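47 KDA membrane antigen (PDB 1O75) binds penicillin and has zinc-dependent carboxypeptidase activity on synthetic depsipeptides, as a lipoprotein of the Treponema pallidum membrane. Local coordinates at the interface of chains A and B. Sequence-based numbering; all coordinates share one arbitrary frame. Chains: chain A/B, 47 KDA membrane antigen.

Contact 1: the interface of chains A and B. Residues chain A 114, 117-118, 245, 290; chain B 242-243.
The carboxylate of B:Glu242 meets the ND1 edge of the A:His245 imidazole, the two side chains crossing at about a right angle, in a pocket that chain A forms between a loop and the first turn of helix 245-252. Histidine suits the place by offering a ring N-H: ND1 of A:His245 gives a nearly straight hydrogen bond to OE2 of B:Glu242 at 2.8 Å, 163° at the hydrogen. The carboxylate carbon CD lies at the ring edge, in its plane, with the carboxylate plane turned 43° from it; OE2 is approached from the syn side but 31° out of the carboxylate plane. OE1 of B:Glu242 is almost as near to ND1 of A:His245, at 2.9 Å. Glutamate has the reach for this, its chain extended beyond CG.

This inner end is the close-packed one. A methylene of A:Arg290, CG, rests over the centre of one imidazole face, while an apolar methyl of A:Leu114, CD2, caps the other nearer its rim; together they probably limit the ring's rotation. A:Gly118, lacking a side chain, lets the glutamate pass close to its CA.

Toward the outside the fit loosens. The bend at chi3 turns the A:Arg290 guanidinium alongside the glutamate, the chains running oppositely, and its N-H groups serve backbone and solvent: NH1 makes a weak hydrogen bond to the carbonyl O of B:Leu243, and a water bridges NH1 to that residue's amide N. The nearby guanidinium would probably stabilise a charged carboxylate. The contact helps join two copies in the crystal dimer, although the non-lipidated construct is monomeric in solution.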
loop_
_atom_site.group_PDB
_atom_site.type_symbol
_atom_site.label_atom_id
_atom_site.label_comp_id
_atom_site.label_asym_id
_atom_site.label_seq_id
_atom_site.Cartn_x
_atom_site.Cartn_y
_atom_site.Cartn_z
ATOM N N LEU A 114 17.804 -7.979 -10.583
ATOM C CA LEU A 114 16.902 -8.346 -9.507
ATOM C C LEU A 114 16.862 -9.866 -9.544
ATOM O O LEU A 114 16.500 -10.439 -10.560
ATOM C CB LEU A 114 15.510 -7.805 -9.773
ATOM C CG LEU A 114 14.526 -8.128 -8.656
ATOM C CD1 LEU A 114 14.864 -7.268 -7.454
ATOM C CD2 LEU A 114 13.100 -7.876 -9.117
ATOM N N ASP A 117 14.380 -14.357 -6.455
ATOM C CA ASP A 117 13.801 -14.291 -5.127
ATOM C C ASP A 117 13.449 -12.850 -4.699
ATOM O O ASP A 117 13.061 -12.615 -3.557
ATOM C CB ASP A 117 14.772 -14.918 -4.125
ATOM C CG ASP A 117 16.132 -14.214 -4.097
ATOM O OD1 ASP A 117 16.373 -13.309 -4.927
ATOM O OD2 ASP A 117 16.959 -14.572 -3.233
ATOM N N GLY A 118 13.573 -11.892 -5.619
ATOM C CA GLY A 118 13.252 -10.514 -5.280
ATOM C C GLY A 118 14.369 -9.719 -4.616
ATOM O O GLY A 118 14.163 -8.587 -4.186
ATOM N N HIS A 245 8.192 -6.747 -11.505
ATOM C CA HIS A 245 9.005 -6.160 -10.451
ATOM C C HIS A 245 10.388 -5.818 -11.023
ATOM O O HIS A 245 10.929 -4.735 -10.779
ATOM C CB HIS A 245 9.148 -7.145 -9.272
ATOM C CG HIS A 245 9.767 -6.539 -8.052
ATOM N ND1 HIS A 245 10.189 -7.296 -6.980
ATOM C CD2 HIS A 245 9.981 -5.248 -7.706
ATOM C CE1 HIS A 245 10.632 -6.496 -6.025
ATOM N NE2 HIS A 245 10.514 -5.249 -6.439
ATOM N N ARG A 290 7.228 -3.882 -4.892
ATOM C CA ARG A 290 6.536 -4.201 -6.131
ATOM C C ARG A 290 5.608 -3.144 -6.761
ATOM O O ARG A 290 5.221 -3.283 -7.919
ATOM C CB ARG A 290 5.804 -5.540 -5.941
ATOM C CG ARG A 290 6.761 -6.723 -6.079
ATOM C CD ARG A 290 6.177 -8.063 -5.657
ATOM N NE ARG A 290 6.371 -8.317 -4.229
ATOM C CZ ARG A 290 6.358 -9.535 -3.692
ATOM N NH1 ARG A 290 6.161 -10.592 -4.476
ATOM N NH2 ARG A 290 6.541 -9.700 -2.383
ATOM N N GLU B 242 10.056 -15.122 -5.854
ATOM C CA GLU B 242 9.070 -14.106 -5.538
ATOM C C GLU B 242 7.941 -14.302 -6.548
ATOM O O GLU B 242 8.183 -14.610 -7.721
ATOM C CB GLU B 242 9.744 -12.738 -5.673
ATOM C CG GLU B 242 8.867 -11.561 -5.996
ATOM C CD GLU B 242 9.714 -10.314 -6.220
ATOM O OE1 GLU B 242 10.042 -9.623 -5.231
ATOM O OE2 GLU B 242 10.081 -10.058 -7.381
ATOM N N LEU B 243 6.707 -14.144 -6.095
ATOM C CA LEU B 243 5.553 -14.325 -6.966
ATOM C C LEU B 243 5.360 -13.135 -7.902
ATOM O O LEU B 243 5.577 -11.986 -7.505
ATOM C CB LEU B 243 4.274 -14.476 -6.137
ATOM C CG LEU B 243 4.127 -15.732 -5.263
ATOM C CD1 LEU B 243 3.059 -15.506 -4.201
ATOM C CD2 LEU B 243 3.783 -16.925 -6.151
HETATM O O HOH W 1 6.592 -13.371 -3.257
#

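Contact 2: the interface of chains A and B. Residues chain A 222-225; chain B 371.
B:Pro371 sets the edge of its pyrrolidine ring against the backbone of a loop, A:His222 to A:Phe225, in this penicillin-binding protein of the Tp47 family. Among the residues here the touching is by packing, a proline ring lying in the bend of a partner loop. CG and CB point into the bend, whereas the ring nitrogen and CA face back toward chain B.

In the first shell, CG of B:Pro371 meets CB of A:His222 at 3.7 Å. CB of B:Pro371 lies further along the loop, 3.7 Å from the amide N of A:Phe225 and 3.8 Å from the carbonyl carbon of A:Arg224. Proline suits the place because its compact, closed ring offers methylene groups to a peptide surface and has little freedom to lose on docking.

One shell out, the side chains leave the bend accessible. CG of A:His222 stands anti to its carbonyl carbon (chi1 -66°), which carries the imidazole away from the proline and leaves CB to make the contact. A:Ser223 contributes mainly backbone; its carbonyl carbon is 4.3 Å from CB of B:Pro371, and its small side chain points to the other side of the loop. The long chain of A:Arg224 likewise extends away, with its guanidinium far from the proline. A:Phe225 swings its ring to the flank of the bend with chi1 173°, so its amide N, rather than the aromatic ring, borders the proline.

Further out, the loop follows strand 216-218 and leads into strand 229-237, which probably steady its two ends, while B:Pro371 precedes strand 374-375.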
loop_
_atom_site.group_PDB
_atom_site.type_symbol
_atom_site.label_atom_id
_atom_site.label_comp_id
_atom_site.label_asym_id
_atom_site.label_seq_id
_atom_site.Cartn_x
_atom_site.Cartn_y
_atom_site.Cartn_z
ATOM N N HIS A 222 -0.127 10.931 0.520
ATOM C CA HIS A 222 0.861 11.772 1.177
ATOM C C HIS A 222 1.728 10.835 2.011
ATOM O O HIS A 222 1.451 10.573 3.177
ATOM C CB HIS A 222 0.158 12.818 2.022
ATOM C CG HIS A 222 -0.615 13.799 1.201
ATOM N ND1 HIS A 222 -1.939 13.897 0.938
ATOM C CD2 HIS A 222 -0.002 14.784 0.456
ATOM C CE1 HIS A 222 -2.100 14.927 0.042
ATOM N NE2 HIS A 222 -0.916 15.446 -0.233
ATOM N N SER A 223 2.782 10.335 1.373
ATOM C CA SER A 223 3.692 9.373 1.973
ATOM C C SER A 223 4.688 9.937 2.968
ATOM O O SER A 223 5.186 9.208 3.818
ATOM C CB SER A 223 4.449 8.620 0.867
ATOM O OG SER A 223 5.199 9.515 0.059
ATOM N N ARG A 224 4.978 11.226 2.867
ATOM C CA ARG A 224 5.932 11.854 3.767
ATOM C C ARG A 224 5.461 13.223 4.190
ATOM O O ARG A 224 4.870 13.959 3.400
ATOM C CB ARG A 224 7.290 12.013 3.085
ATOM C CG ARG A 224 7.917 10.730 2.630
ATOM C CD ARG A 224 9.229 11.010 1.926
ATOM N NE ARG A 224 9.981 9.778 1.716
ATOM C CZ ARG A 224 11.248 9.737 1.313
ATOM N NH1 ARG A 224 11.904 10.868 1.066
ATOM N NH2 ARG A 224 11.860 8.565 1.188
ATOM N N PHE A 225 5.747 13.564 5.440
ATOM C CA PHE A 225 5.390 14.866 5.988
ATOM C C PHE A 225 6.379 15.896 5.446
ATOM O O PHE A 225 7.537 15.565 5.187
ATOM C CB PHE A 225 5.498 14.808 7.515
ATOM C CG PHE A 225 5.322 16.133 8.190
ATOM C CD1 PHE A 225 4.049 16.652 8.416
ATOM C CD2 PHE A 225 6.431 16.863 8.610
ATOM C CE1 PHE A 225 3.883 17.877 9.051
ATOM C CE2 PHE A 225 6.276 18.093 9.249
ATOM C CZ PHE A 225 5.003 18.599 9.470
ATOM N N PRO B 371 0.476 11.956 7.224
ATOM C CA PRO B 371 1.657 11.087 7.288
ATOM C C PRO B 371 2.177 11.105 8.722
ATOM O O PRO B 371 1.928 12.057 9.449
ATOM C CB PRO B 371 2.636 11.756 6.325
ATOM C CG PRO B 371 1.733 12.447 5.342
ATOM C CD PRO B 371 0.668 13.027 6.230
#

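Contacts 1 and 2 have their C-alpha centres about 26 Å apart and share no residue. Strand 229-237 of chain A follows the loop of contact 2 and comes shortly before helix 245-252, which carries the histidine of contact 1. Chain B supplies two distant stretches, 242-243 and 371, so its partner is gripped at widely separated points of the sequence. Contact 1 is polar and directional, whereas contact 2, as far as its residues show, is a packing of a proline ring against backbone. The whole interface is not an exact two-fold. Separately, the pairing may belong to the crystal rather than to the working protein.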